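Local coordinates for acyl-coa oxidase (Arabidopsis thaliana, PDB 1W07), which oxidises long- and medium-chain acyl-CoAs to 2-trans-enoyl-CoAs in peroxisomal beta-oxidation, using bound FAD and passing the electrons to oxygen to give hydrogen peroxide, at residues B[21-26]-B[341-346]; B[535-539]-B[552-557]; B[90-94]-B[611-615]; B[378-383]-B[430-434]. The protein carries 1 engineered substitution. One frame throughout, in Å; residues are numbered along the deposited sequence.

Interactions 1 and 2 are neighbours, their centres 11 Å apart, and they share a small aromatic patch: Phe346 CE1 comes within 3.4 Å of Phe535 CE2, and Tyr342 packs on Leu552. Interaction 1 brings the N-terminal helix 18-26 onto helix 328-363, while interaction 2 packs two consecutive C-terminal helices, 516-538 and 548-566, against each other. Interaction 3 stands apart, its centre 18 Å from that of interaction 1, and likewise ties an N-terminal helix to the C-terminal region. Interaction 4 is the one beside the active site: the side chain of Lys381 lies about 4 Å from that of Glu424, the inferred proton acceptor, and Leu432 touches FAD. The other three are away from the annotated sites.

Interaction 1 (B[21-26]-B[341-346]); sequences MKIVWA and AYAFRF
Trp25 and Arg345 hold helix 18-26 against helix 328-363 through a cation-pi stack, a helix-helix contact that joins the N-terminal region to the C-alpha1 helical domain of the acyl-CoA oxidase fold. The indole reaches across because CG of Trp25 stands opposite its own backbone nitrogen (chi1 -177°). Arg345 bends at chi2 (67°), which carries its chain across one indole face: CD sits 3.8 Å from the centroid of the Trp25 six-membered ring, and CZ 3.7 Å from that of the Trp25 five-membered ring. The guanidinium and indole planes are only 10° apart. From this position Arg345 also grips Trp25 side-on, so ring and backbone carbonyl of one residue are held together; NH1, on the other branch, binds Ser293 and Asn294 of helix 278-309.

The indole also turns an edge, at CE3 and CZ3, toward the ring face of Tyr342, with 5.1 Å between the centroids of the Trp25 six-membered ring and the Tyr342 ring. The Met21 sulfur comes to the Tyr342 ring obliquely, a Met-aromatic contact, with Met21 SD 4.0 Å from Tyr342 CE2, and the tyrosine hydroxyl is hydrogen-bonded to the carbonyl of Leu603. Separately, Val24 CG1 meets the edge of the Phe346 ring. An alanine in place of Trp25 would probably leave the Arg345 guanidinium without its flat support and open a gap beside the Tyr342 face. The backbone carbonyl of Trp25 takes two hydrogen bonds: Arg345 NE to Trp25 O at 2.8 Å and Arg345 NH2 to Trp25 O at 3.0 Å.

Interaction 2 (B[535-539]-B[552-557]); sequences FIAKL and LNNLCY
Phe535 lays one face of its ring against the backbone of Cys556, where helix 516-538 meets the next helix, 548-566, in the C-terminal helical domain. This is a CH-pi contact: Cys556 CA stands 3.6 Å from the centroid of the Phe535 ring, almost straight above it (14° off the normal). The ring is delivered by a first torsion that sets CG roughly opposite the backbone nitrogen (chi1 -156°), and it reaches on to the CB of Leu555.

Sulfur contacts make the second group. Cys556 SG approaches the same Phe535 ring obliquely, 4.3 Å from its centroid, and the sulfur also touches Ile536 CG1 and Leu539 CD1, each 3.7 Å from Cys556 SG.

Aliphatic packing supplies the third. Leu539 spreads its two methyl branches over different partners: CD2 lies 3.7 Å from Leu552 CB, whereas CD1 comes to 3.6 Å from Cys556 CB and also rests near the side-chain oxygen of Asn553. Leu552 and Phe535 carry the cluster onward to helix 328-363, where they pack on Tyr342 and Ala343.

No hydrogen bond crosses between the two segments. Cohesion here therefore depends on shape: the small Cys556 side chain lets the Phe535 ring settle on the helix backbone, while the Leu539 methyls pack beside Cys556 and Leu552, so the contact is held by buried surface and dispersion, with the sulfur filling space among hydrocarbon neighbours.

Interaction 3 (B[90-94]-B[611-615]); sequences RHFID and DHYLN
Tyr613 sits in an aromatic cluster with His91 and Phe92, a partly buried contact that joins the C-terminal end of helix 83-93, in the N-terminal region of the oxidase, to the short helix 611-614 near the C-terminus. Phe92 meets it in a T-shaped pair: the Phe92 edge points at one face of the Tyr613 ring, with Phe92 CD2 3.7 Å from Tyr613 CD1 and the planes at 73°. His91 lies beside the phenol end, its ring oblique to that of Tyr613. Tyr613 extends this far because its CG lies opposite the backbone nitrogen (chi1 -175°).

Asp94, which leaves the helix with positive phi, sets its CB near Tyr613 CE1, 3.9 Å away, while its OD1 makes salt bridges to Arg298 and Lys50; Arg298 also forms a cation-pi contact with Tyr613. One water joins Phe92 O to His612 ND1, and the other imidazole nitrogen binds the carbonyl of Phe48. A leucine here, in place of the tyrosine, would probably leave the water shared with His91 and Asp94 without its phenol donor and the Phe92 edge without a ring face to meet. That shared water accepts from Tyr613 OH at 2.8 Å and donates to His91 O at 2.7 Å and to Asp94 OD2 at 3.0 Å.

Interaction 4 (B[378-383]-B[430-434]); sequences AGLKSL and LQLQV
The side-chain amide of Gln431 is the flat group that enters this contact, and one side of its plane looks onto helix 370-398. Over that side lie the CA and carbonyl oxygen of Gly379 and the CB of Ser382, the last 3.4 Å from Gln431 NE2. Beyond NE2 a water accepts a hydrogen bond from the amide, 2.6 Å from Gln431 NE2, and donates to Ser382 OG, so the serine hydroxyl and the amide are linked through it. A bend at chi2 (-66°) folds the Gln431 amide back toward the partner helix. Ser382 OG is also hydrogen-bonded to the carbonyl of Asn427.

The remaining packing is apolar. Gly379 lets the methyl of Val434 close in, with Val434 CG2 3.6 Å from Gly379 N; a beta carbon there would be tight against it. Leu430 straddles two partners: CD2 meets the CB of Ala378, while CD1 lies 3.6 Å from Lys381 CD, where the leucine crosses the lysine's aliphatic chain at about a right angle. The ammonium of Lys381 is hydrogen-bonded beyond the contact to the carbonyls of Ala420, Tyr423 and Gly425 and to the side-chain oxygen of Asn427.

The short segments cross at -141°, their axes 8.4 Å apart, a close helix-helix packing. It belongs to the C-alpha1 domain of the acyl-CoA dehydrogenase and oxidase fold, next to the loop that carries Glu424 and to the FAD pocket, where Leu432 touches the cofactor.

Interaction 1 (B[21-26]-B[341-346])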
loop_
_atom_site.group_PDB
_atom_site.type_symbol
_atom_site.label_atom_id
_atom_site.label_comp_id
_atom_site.label_asym_id
_atom_site.label_seq_id
_atom_site.Cartn_x
_atom_site.Cartn_y
_atom_site.Cartn_z
ATOM N N MET B 21 11.044 -20.058 21.653
ATOM C CA MET B 21 11.110 -19.221 20.459
ATOM C C MET B 21 10.981 -17.753 20.860
ATOM O O MET B 21 11.525 -16.878 20.193
ATOM C CB MET B 21 9.991 -19.575 19.479
ATOM C CG MET B 21 10.135 -18.882 18.129
ATOM S SD MET B 21 11.656 -19.350 17.276
ATOM C CE MET B 21 11.081 -20.744 16.294
ATOM N N LYS B 22 10.242 -17.481 21.939
ATOM C CA LYS B 22 10.059 -16.103 22.415
ATOM C C LYS B 22 11.400 -15.489 22.780
ATOM O O LYS B 22 11.632 -14.302 22.555
ATOM C CB LYS B 22 9.144 -16.051 23.646
ATOM C CG LYS B 22 7.665 -16.286 23.339
ATOM C CD LYS B 22 6.799 -16.162 24.597
ATOM C CE LYS B 22 5.318 -16.231 24.233
ATOM N NZ LYS B 22 4.445 -16.155 25.437
ATOM N N ILE B 23 12.283 -16.297 23.363
ATOM C CA ILE B 23 13.613 -15.826 23.756
ATOM C C ILE B 23 14.456 -15.519 22.518
ATOM O O ILE B 23 15.241 -14.573 22.506
ATOM C CB ILE B 23 14.344 -16.883 24.600
ATOM C CG1 ILE B 23 13.500 -17.224 25.837
ATOM C CG2 ILE B 23 15.739 -16.377 24.982
ATOM C CD1 ILE B 23 13.176 -16.024 26.701
ATOM N N VAL B 24 14.300 -16.335 21.482
ATOM C CA VAL B 24 15.031 -16.132 20.238
ATOM C C VAL B 24 14.663 -14.765 19.649
ATOM O O VAL B 24 15.535 -13.992 19.248
ATOM C CB VAL B 24 14.673 -17.220 19.188
ATOM C CG1 VAL B 24 15.340 -16.901 17.860
ATOM C CG2 VAL B 24 15.094 -18.601 19.686
ATOM N N TRP B 25 13.366 -14.474 19.604
ATOM C CA TRP B 25 12.867 -13.216 19.044
ATOM C C TRP B 25 13.354 -12.001 19.830
ATOM O O TRP B 25 13.739 -10.988 19.243
ATOM C CB TRP B 25 11.327 -13.228 18.987
ATOM C CG TRP B 25 10.722 -11.991 18.366
ATOM C CD1 TRP B 25 10.178 -10.918 19.013
ATOM C CD2 TRP B 25 10.669 -11.686 16.962
ATOM N NE1 TRP B 25 9.792 -9.960 18.094
ATOM C CE2 TRP B 25 10.083 -10.410 16.832
ATOM C CE3 TRP B 25 11.063 -12.372 15.805
ATOM C CZ2 TRP B 25 9.882 -9.800 15.586
ATOM C CZ3 TRP B 25 10.865 -11.769 14.571
ATOM C CH2 TRP B 25 10.278 -10.490 14.473
ATOM N N ALA B 26 13.340 -12.119 21.155
ATOM C CA ALA B 26 13.771 -11.047 22.038
ATOM C C ALA B 26 15.275 -10.837 21.946
ATOM O O ALA B 26 15.769 -9.730 22.160
ATOM C CB ALA B 26 13.378 -11.363 23.481
ATOM N N ALA B 341 10.014 -11.584 8.518
ATOM C CA ALA B 341 10.046 -10.949 9.832
ATOM C C ALA B 341 11.245 -11.503 10.603
ATOM O O ALA B 341 12.043 -10.741 11.139
ATOM C CB ALA B 341 8.742 -11.220 10.594
ATOM N N TYR B 342 11.388 -12.826 10.656
ATOM C CA TYR B 342 12.532 -13.403 11.364
ATOM C C TYR B 342 13.843 -13.067 10.640
ATOM O O TYR B 342 14.856 -12.755 11.264
ATOM C CB TYR B 342 12.376 -14.916 11.489
ATOM C CG TYR B 342 11.423 -15.351 12.592
ATOM C CD1 TYR B 342 10.042 -15.212 12.447
ATOM C CD2 TYR B 342 11.904 -15.901 13.777
ATOM C CE1 TYR B 342 9.160 -15.620 13.458
ATOM C CE2 TYR B 342 11.044 -16.304 14.798
ATOM C CZ TYR B 342 9.670 -16.164 14.633
ATOM O OH TYR B 342 8.811 -16.569 15.627
ATOM N N ALA B 343 13.819 -13.125 9.316
ATOM C CA ALA B 343 15.003 -12.802 8.546
ATOM C C ALA B 343 15.499 -11.382 8.865
ATOM O O ALA B 343 16.703 -11.169 9.059
ATOM C CB ALA B 343 14.712 -12.948 7.065
ATOM N N PHE B 344 14.583 -10.416 8.929
ATOM C CA PHE B 344 14.944 -9.023 9.216
ATOM C C PHE B 344 15.356 -8.845 10.665
ATOM O O PHE B 344 16.179 -7.992 10.991
ATOM C CB PHE B 344 13.793 -8.071 8.881
ATOM C CG PHE B 344 13.406 -8.062 7.424
ATOM C CD1 PHE B 344 14.223 -8.645 6.451
ATOM C CD2 PHE B 344 12.230 -7.435 7.025
ATOM C CE1 PHE B 344 13.865 -8.599 5.103
ATOM C CE2 PHE B 344 11.867 -7.379 5.695
ATOM C CZ PHE B 344 12.686 -7.964 4.723
ATOM N N ARG B 345 14.784 -9.650 11.551
ATOM C CA ARG B 345 15.155 -9.607 12.968
ATOM C C ARG B 345 16.647 -10.034 13.108
ATOM O O ARG B 345 17.453 -9.355 13.753
ATOM C CB ARG B 345 14.254 -10.588 13.730
ATOM C CG ARG B 345 14.315 -10.491 15.236
ATOM C CD ARG B 345 13.741 -9.169 15.673
ATOM N NE ARG B 345 13.451 -9.154 17.096
ATOM C CZ ARG B 345 12.729 -8.210 17.687
ATOM N NH1 ARG B 345 12.221 -7.209 16.971
ATOM N NH2 ARG B 345 12.519 -8.261 18.993
ATOM N N PHE B 346 17.007 -11.159 12.486
ATOM C CA PHE B 346 18.378 -11.670 12.556
ATOM C C PHE B 346 19.380 -10.743 11.844
ATOM O O PHE B 346 20.494 -10.518 12.340
ATOM C CB PHE B 346 18.425 -13.089 11.967
ATOM C CG PHE B 346 17.586 -14.096 12.738
ATOM C CD1 PHE B 346 16.942 -15.144 12.083
ATOM C CD2 PHE B 346 17.418 -13.977 14.119
ATOM C CE1 PHE B 346 16.138 -16.053 12.788
ATOM C CE2 PHE B 346 16.621 -14.874 14.839
ATOM C CZ PHE B 346 15.975 -15.918 14.167
#

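Interaction 2 (B[535-539]-B[552-557])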
loop_
_atom_site.group_PDB
_atom_site.type_symbol
_atom_site.label_atom_id
_atom_site.label_comp_id
_atom_site.label_asym_id
_atom_site.label_seq_id
_atom_site.Cartn_x
_atom_site.Cartn_y
_atom_site.Cartn_z
ATOM N N PHE B 535 20.835 -15.169 7.763
ATOM C CA PHE B 535 19.835 -16.092 8.298
ATOM C C PHE B 535 20.477 -17.482 8.380
ATOM O O PHE B 535 20.334 -18.183 9.378
ATOM C CB PHE B 535 18.601 -16.130 7.388
ATOM C CG PHE B 535 17.335 -16.552 8.085
ATOM C CD1 PHE B 535 16.102 -16.129 7.607
ATOM C CD2 PHE B 535 17.374 -17.357 9.222
ATOM C CE1 PHE B 535 14.918 -16.498 8.254
ATOM C CE2 PHE B 535 16.201 -17.732 9.877
ATOM C CZ PHE B 535 14.966 -17.298 9.388
ATOM N N ILE B 536 21.180 -17.881 7.322
ATOM C CA ILE B 536 21.864 -19.175 7.288
ATOM C C ILE B 536 22.942 -19.212 8.387
ATOM O O ILE B 536 23.194 -20.254 8.996
ATOM C CB ILE B 536 22.532 -19.413 5.904
ATOM C CG1 ILE B 536 21.451 -19.562 4.836
ATOM C CG2 ILE B 536 23.447 -20.639 5.953
ATOM C CD1 ILE B 536 21.985 -19.774 3.428
ATOM N N ALA B 537 23.574 -18.069 8.638
ATOM C CA ALA B 537 24.606 -17.992 9.664
ATOM C C ALA B 537 23.967 -18.126 11.040
ATOM O O ALA B 537 24.552 -18.698 11.962
ATOM C CB ALA B 537 25.352 -16.667 9.570
ATOM N N LYS B 538 22.759 -17.592 11.176
ATOM C CA LYS B 538 22.060 -17.641 12.450
ATOM C C LYS B 538 21.784 -19.077 12.854
ATOM O O LYS B 538 21.851 -19.418 14.038
ATOM C CB LYS B 538 20.742 -16.875 12.361
ATOM C CG LYS B 538 19.941 -16.869 13.661
ATOM C CD LYS B 538 20.674 -16.121 14.767
ATOM C CE LYS B 538 19.864 -16.112 16.058
ATOM N NZ LYS B 538 20.530 -15.296 17.111
ATOM N N LEU B 539 21.475 -19.911 11.867
ATOM C CA LEU B 539 21.166 -21.317 12.110
ATOM C C LEU B 539 22.397 -22.120 12.514
ATOM O O LEU B 539 22.270 -23.255 12.976
ATOM C CB LEU B 539 20.553 -21.946 10.859
ATOM C CG LEU B 539 19.292 -21.299 10.295
ATOM C CD1 LEU B 539 18.877 -22.041 9.043
ATOM C CD2 LEU B 539 18.179 -21.331 11.322
ATOM N N LEU B 552 13.050 -22.488 12.520
ATOM C CA LEU B 552 13.817 -21.368 11.977
ATOM C C LEU B 552 14.426 -21.787 10.635
ATOM O O LEU B 552 14.556 -20.981 9.708
ATOM C CB LEU B 552 14.925 -20.950 12.949
ATOM C CG LEU B 552 14.428 -20.321 14.255
ATOM C CD1 LEU B 552 15.610 -20.009 15.165
ATOM C CD2 LEU B 552 13.638 -19.055 13.934
ATOM N N ASN B 553 14.787 -23.063 10.531
ATOM C CA ASN B 553 15.364 -23.598 9.302
ATOM C C ASN B 553 14.305 -23.530 8.208
ATOM O O ASN B 553 14.587 -23.129 7.076
ATOM C CB ASN B 553 15.817 -25.046 9.511
ATOM C CG ASN B 553 16.611 -25.578 8.339
ATOM O OD1 ASN B 553 17.826 -25.398 8.258
ATOM N ND2 ASN B 553 15.920 -26.217 7.406
ATOM N N ASN B 554 13.078 -23.913 8.548
ATOM C CA ASN B 554 11.981 -23.853 7.580
ATOM C C ASN B 554 11.821 -22.427 7.047
ATOM O O ASN B 554 11.765 -22.209 5.846
ATOM C CB ASN B 554 10.647 -24.300 8.222
ATOM C CG ASN B 554 10.574 -25.801 8.500
ATOM O OD1 ASN B 554 11.164 -26.612 7.781
ATOM N ND2 ASN B 554 9.807 -26.173 9.520
ATOM N N LEU B 555 11.734 -21.458 7.954
ATOM C CA LEU B 555 11.563 -20.063 7.566
ATOM C C LEU B 555 12.762 -19.562 6.760
ATOM O O LEU B 555 12.598 -18.852 5.766
ATOM C CB LEU B 555 11.357 -19.187 8.809
ATOM C CG LEU B 555 10.106 -19.472 9.652
ATOM C CD1 LEU B 555 10.084 -18.562 10.899
ATOM C CD2 LEU B 555 8.862 -19.269 8.779
ATOM N N CYS B 556 13.967 -19.942 7.179
ATOM C CA CYS B 556 15.174 -19.528 6.479
ATOM C C CYS B 556 15.103 -19.876 5.008
ATOM O O CYS B 556 15.367 -19.025 4.159
ATOM C CB CYS B 556 16.420 -20.185 7.084
ATOM S SG CYS B 556 17.973 -19.850 6.199
ATOM N N TYR B 557 14.755 -21.123 4.690
ATOM C CA TYR B 557 14.704 -21.516 3.292
ATOM C C TYR B 557 13.459 -21.065 2.550
ATOM O O TYR B 557 13.462 -21.001 1.317
ATOM C CB TYR B 557 14.956 -23.023 3.147
ATOM C CG TYR B 557 16.379 -23.361 3.503
ATOM C CD1 TYR B 557 16.728 -23.689 4.816
ATOM C CD2 TYR B 557 17.404 -23.229 2.563
ATOM C CE1 TYR B 557 18.063 -23.862 5.181
ATOM C CE2 TYR B 557 18.740 -23.402 2.927
ATOM C CZ TYR B 557 19.063 -23.710 4.227
ATOM O OH TYR B 557 20.391 -23.805 4.577
#

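Interaction 3 (B[90-94]-B[611-615])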
loop_
_atom_site.group_PDB
_atom_site.type_symbol
_atom_site.label_atom_id
_atom_site.label_comp_id
_atom_site.label_asym_id
_atom_site.label_seq_id
_atom_site.Cartn_x
_atom_site.Cartn_y
_atom_site.Cartn_z
ATOM N N ARG B 90 8.350 3.785 26.059
ATOM C CA ARG B 90 7.933 4.594 24.922
ATOM C C ARG B 90 7.565 3.693 23.746
ATOM O O ARG B 90 6.628 3.983 22.999
ATOM C CB ARG B 90 9.047 5.554 24.503
ATOM C CG ARG B 90 9.325 6.680 25.495
ATOM C CD ARG B 90 10.231 7.727 24.866
ATOM N NE ARG B 90 11.581 7.219 24.642
ATOM C CZ ARG B 90 12.523 7.168 25.578
ATOM N NH1 ARG B 90 12.267 7.602 26.808
ATOM N NH2 ARG B 90 13.717 6.672 25.288
ATOM N N HIS B 91 8.308 2.602 23.587
ATOM C CA HIS B 91 8.063 1.652 22.514
ATOM C C HIS B 91 6.648 1.093 22.592
ATOM O O HIS B 91 5.925 1.067 21.585
ATOM C CB HIS B 91 9.081 0.514 22.590
ATOM C CG HIS B 91 8.784 -0.633 21.675
ATOM N ND1 HIS B 91 8.923 -0.553 20.307
ATOM C CD2 HIS B 91 8.337 -1.885 21.935
ATOM C CE1 HIS B 91 8.580 -1.707 19.761
ATOM N NE2 HIS B 91 8.217 -2.534 20.728
ATOM N N PHE B 92 6.234 0.638 23.774
ATOM C CA PHE B 92 4.892 0.087 23.884
ATOM C C PHE B 92 3.758 1.117 23.934
ATOM O O PHE B 92 2.626 0.796 23.595
ATOM C CB PHE B 92 4.829 -0.900 25.051
ATOM C CG PHE B 92 5.634 -2.151 24.811
ATOM C CD1 PHE B 92 6.827 -2.373 25.494
ATOM C CD2 PHE B 92 5.211 -3.093 23.878
ATOM C CE1 PHE B 92 7.590 -3.513 25.250
ATOM C CE2 PHE B 92 5.968 -4.238 23.626
ATOM C CZ PHE B 92 7.156 -4.448 24.310
ATOM N N ILE B 93 4.059 2.348 24.328
ATOM C CA ILE B 93 3.043 3.405 24.334
ATOM C C ILE B 93 2.584 3.528 22.866
ATOM O O ILE B 93 1.439 3.900 22.579
ATOM C CB ILE B 93 3.636 4.743 24.856
ATOM C CG1 ILE B 93 3.868 4.638 26.368
ATOM C CG2 ILE B 93 2.710 5.909 24.524
ATOM C CD1 ILE B 93 4.531 5.875 26.981
ATOM N N ASP B 94 3.507 3.217 21.953
ATOM C CA ASP B 94 3.233 3.171 20.523
ATOM C C ASP B 94 2.548 4.402 19.932
ATOM O O ASP B 94 1.542 4.291 19.230
ATOM C CB ASP B 94 2.389 1.923 20.271
ATOM C CG ASP B 94 2.288 1.566 18.808
ATOM O OD1 ASP B 94 1.218 1.078 18.399
ATOM O OD2 ASP B 94 3.281 1.747 18.076
ATOM N N ASP B 611 -2.538 -7.724 23.482
ATOM C CA ASP B 611 -3.626 -7.275 22.622
ATOM C C ASP B 611 -3.627 -5.755 22.582
ATOM O O ASP B 611 -3.975 -5.143 21.565
ATOM C CB ASP B 611 -4.974 -7.765 23.146
ATOM C CG ASP B 611 -5.288 -9.185 22.717
ATOM O OD1 ASP B 611 -4.639 -9.690 21.777
ATOM O OD2 ASP B 611 -6.198 -9.784 23.313
ATOM N N HIS B 612 -3.243 -5.142 23.698
ATOM C CA HIS B 612 -3.197 -3.688 23.768
ATOM C C HIS B 612 -2.227 -3.136 22.728
ATOM O O HIS B 612 -2.543 -2.168 22.037
ATOM C CB HIS B 612 -2.775 -3.224 25.167
ATOM C CG HIS B 612 -2.544 -1.750 25.275
ATOM N ND1 HIS B 612 -1.362 -1.154 24.893
ATOM C CD2 HIS B 612 -3.349 -0.748 25.702
ATOM C CE1 HIS B 612 -1.447 0.151 25.082
ATOM N NE2 HIS B 612 -2.644 0.424 25.570
ATOM N N TYR B 613 -1.053 -3.756 22.610
ATOM C CA TYR B 613 -0.046 -3.288 21.655
ATOM C C TYR B 613 -0.479 -3.542 20.211
ATOM O O TYR B 613 -0.339 -2.671 19.344
ATOM C CB TYR B 613 1.291 -3.977 21.905
ATOM C CG TYR B 613 2.410 -3.463 21.025
ATOM C CD1 TYR B 613 2.849 -2.142 21.125
ATOM C CD2 TYR B 613 3.026 -4.297 20.094
ATOM C CE1 TYR B 613 3.878 -1.670 20.324
ATOM C CE2 TYR B 613 4.049 -3.839 19.293
ATOM C CZ TYR B 613 4.474 -2.531 19.413
ATOM O OH TYR B 613 5.530 -2.121 18.650
ATOM N N LEU B 614 -1.001 -4.739 19.956
ATOM C CA LEU B 614 -1.455 -5.103 18.621
ATOM C C LEU B 614 -2.622 -4.242 18.190
ATOM O O LEU B 614 -2.758 -3.931 17.004
ATOM C CB LEU B 614 -1.867 -6.579 18.560
ATOM C CG LEU B 614 -0.791 -7.632 18.254
ATOM C CD1 LEU B 614 -1.436 -9.013 18.141
ATOM C CD2 LEU B 614 -0.083 -7.277 16.958
ATOM N N ASN B 615 -3.476 -3.891 19.153
ATOM C CA ASN B 615 -4.645 -3.042 18.899
ATOM C C ASN B 615 -5.406 -3.534 17.673
ATOM O O ASN B 615 -5.713 -2.754 16.774
ATOM C CB ASN B 615 -4.172 -1.607 18.676
ATOM C CG ASN B 615 -5.294 -0.601 18.775
ATOM O OD1 ASN B 615 -6.110 -0.660 19.694
ATOM N ND2 ASN B 615 -5.322 0.348 17.851
HETATM O O HOH W 1 5.993 0.645 18.919
HETATM O O HOH W 2 1.307 -1.605 24.278
#

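Interaction 4 (B[378-383]-B[430-434])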
loop_
_atom_site.group_PDB
_atom_site.type_symbol
_atom_site.label_atom_id
_atom_site.label_comp_id
_atom_site.label_asym_id
_atom_site.label_seq_id
_atom_site.Cartn_x
_atom_site.Cartn_y
_atom_site.Cartn_z
ATOM N N ALA B 378 22.974 1.200 4.300
ATOM C CA ALA B 378 22.074 1.911 3.398
ATOM C C ALA B 378 21.163 0.957 2.623
ATOM O O ALA B 378 19.945 1.167 2.530
ATOM C CB ALA B 378 22.875 2.794 2.417
ATOM N N GLY B 379 21.773 -0.090 2.074
ATOM C CA GLY B 379 21.030 -1.072 1.303
ATOM C C GLY B 379 20.032 -1.869 2.115
ATOM O O GLY B 379 18.915 -2.140 1.656
ATOM N N LEU B 380 20.429 -2.249 3.324
ATOM C CA LEU B 380 19.540 -3.018 4.188
ATOM C C LEU B 380 18.391 -2.165 4.660
ATOM O O LEU B 380 17.281 -2.653 4.797
ATOM C CB LEU B 380 20.307 -3.580 5.388
ATOM C CG LEU B 380 21.308 -4.704 5.084
ATOM C CD1 LEU B 380 22.002 -5.160 6.374
ATOM C CD2 LEU B 380 20.561 -5.852 4.412
ATOM N N LYS B 381 18.662 -0.889 4.919
ATOM C CA LYS B 381 17.621 0.038 5.358
ATOM C C LYS B 381 16.584 0.105 4.242
ATOM O O LYS B 381 15.381 0.033 4.495
ATOM C CB LYS B 381 18.217 1.431 5.642
ATOM C CG LYS B 381 17.215 2.475 6.132
ATOM C CD LYS B 381 16.447 3.094 4.979
ATOM C CE LYS B 381 15.506 4.189 5.443
ATOM N NZ LYS B 381 14.731 4.755 4.306
ATOM N N SER B 382 17.054 0.220 3.003
ATOM C CA SER B 382 16.173 0.279 1.829
ATOM C C SER B 382 15.405 -1.014 1.607
ATOM O O SER B 382 14.192 -1.011 1.390
ATOM C CB SER B 382 16.995 0.563 0.566
ATOM O OG SER B 382 16.153 0.689 -0.554
ATOM N N LEU B 383 16.131 -2.124 1.637
ATOM C CA LEU B 383 15.517 -3.416 1.406
ATOM C C LEU B 383 14.429 -3.771 2.416
ATOM O O LEU B 383 13.306 -4.075 2.040
ATOM C CB LEU B 383 16.588 -4.512 1.396
ATOM C CG LEU B 383 16.123 -5.871 0.851
ATOM C CD1 LEU B 383 16.206 -5.845 -0.668
ATOM C CD2 LEU B 383 16.996 -6.991 1.396
ATOM N N LEU B 430 19.106 5.547 -1.823
ATOM C CA LEU B 430 20.035 4.761 -1.010
ATOM C C LEU B 430 20.605 3.554 -1.754
ATOM O O LEU B 430 21.786 3.239 -1.614
ATOM C CB LEU B 430 19.355 4.289 0.289
ATOM C CG LEU B 430 19.093 5.396 1.307
ATOM C CD1 LEU B 430 18.202 4.899 2.448
ATOM C CD2 LEU B 430 20.429 5.893 1.831
ATOM N N GLN B 431 19.767 2.885 -2.542
ATOM C CA GLN B 431 20.207 1.721 -3.295
ATOM C C GLN B 431 21.175 2.119 -4.408
ATOM O O GLN B 431 22.008 1.316 -4.834
ATOM C CB GLN B 431 19.009 0.964 -3.879
ATOM C CG GLN B 431 18.203 0.148 -2.846
ATOM C CD GLN B 431 18.984 -1.023 -2.248
ATOM O OE1 GLN B 431 20.192 -1.156 -2.453
ATOM N NE2 GLN B 431 18.290 -1.876 -1.496
ATOM N N LEU B 432 21.082 3.360 -4.876
ATOM C CA LEU B 432 21.990 3.822 -5.920
ATOM C C LEU B 432 23.385 3.988 -5.332
ATOM O O LEU B 432 24.388 3.801 -6.018
ATOM C CB LEU B 432 21.494 5.147 -6.511
ATOM C CG LEU B 432 20.242 5.019 -7.396
ATOM C CD1 LEU B 432 19.697 6.400 -7.727
ATOM C CD2 LEU B 432 20.603 4.255 -8.659
ATOM N N GLN B 433 23.446 4.336 -4.053
ATOM C CA GLN B 433 24.728 4.494 -3.380
ATOM C C GLN B 433 25.385 3.122 -3.295
ATOM O O GLN B 433 26.595 2.988 -3.496
ATOM C CB GLN B 433 24.526 5.077 -1.979
ATOM C CG GLN B 433 24.367 6.593 -1.971
ATOM C CD GLN B 433 23.689 7.116 -0.715
ATOM O OE1 GLN B 433 23.913 6.611 0.391
ATOM N NE2 GLN B 433 22.867 8.142 -0.879
ATOM N N VAL B 434 24.587 2.097 -3.003
ATOM C CA VAL B 434 25.115 0.736 -2.918
ATOM C C VAL B 434 25.645 0.341 -4.291
ATOM O O VAL B 434 26.722 -0.245 -4.406
ATOM C CB VAL B 434 24.018 -0.272 -2.479
ATOM C CG1 VAL B 434 24.550 -1.710 -2.559
ATOM C CG2 VAL B 434 23.572 0.041 -1.058
HETATM O O HOH W 3 15.754 -1.636 -1.984
#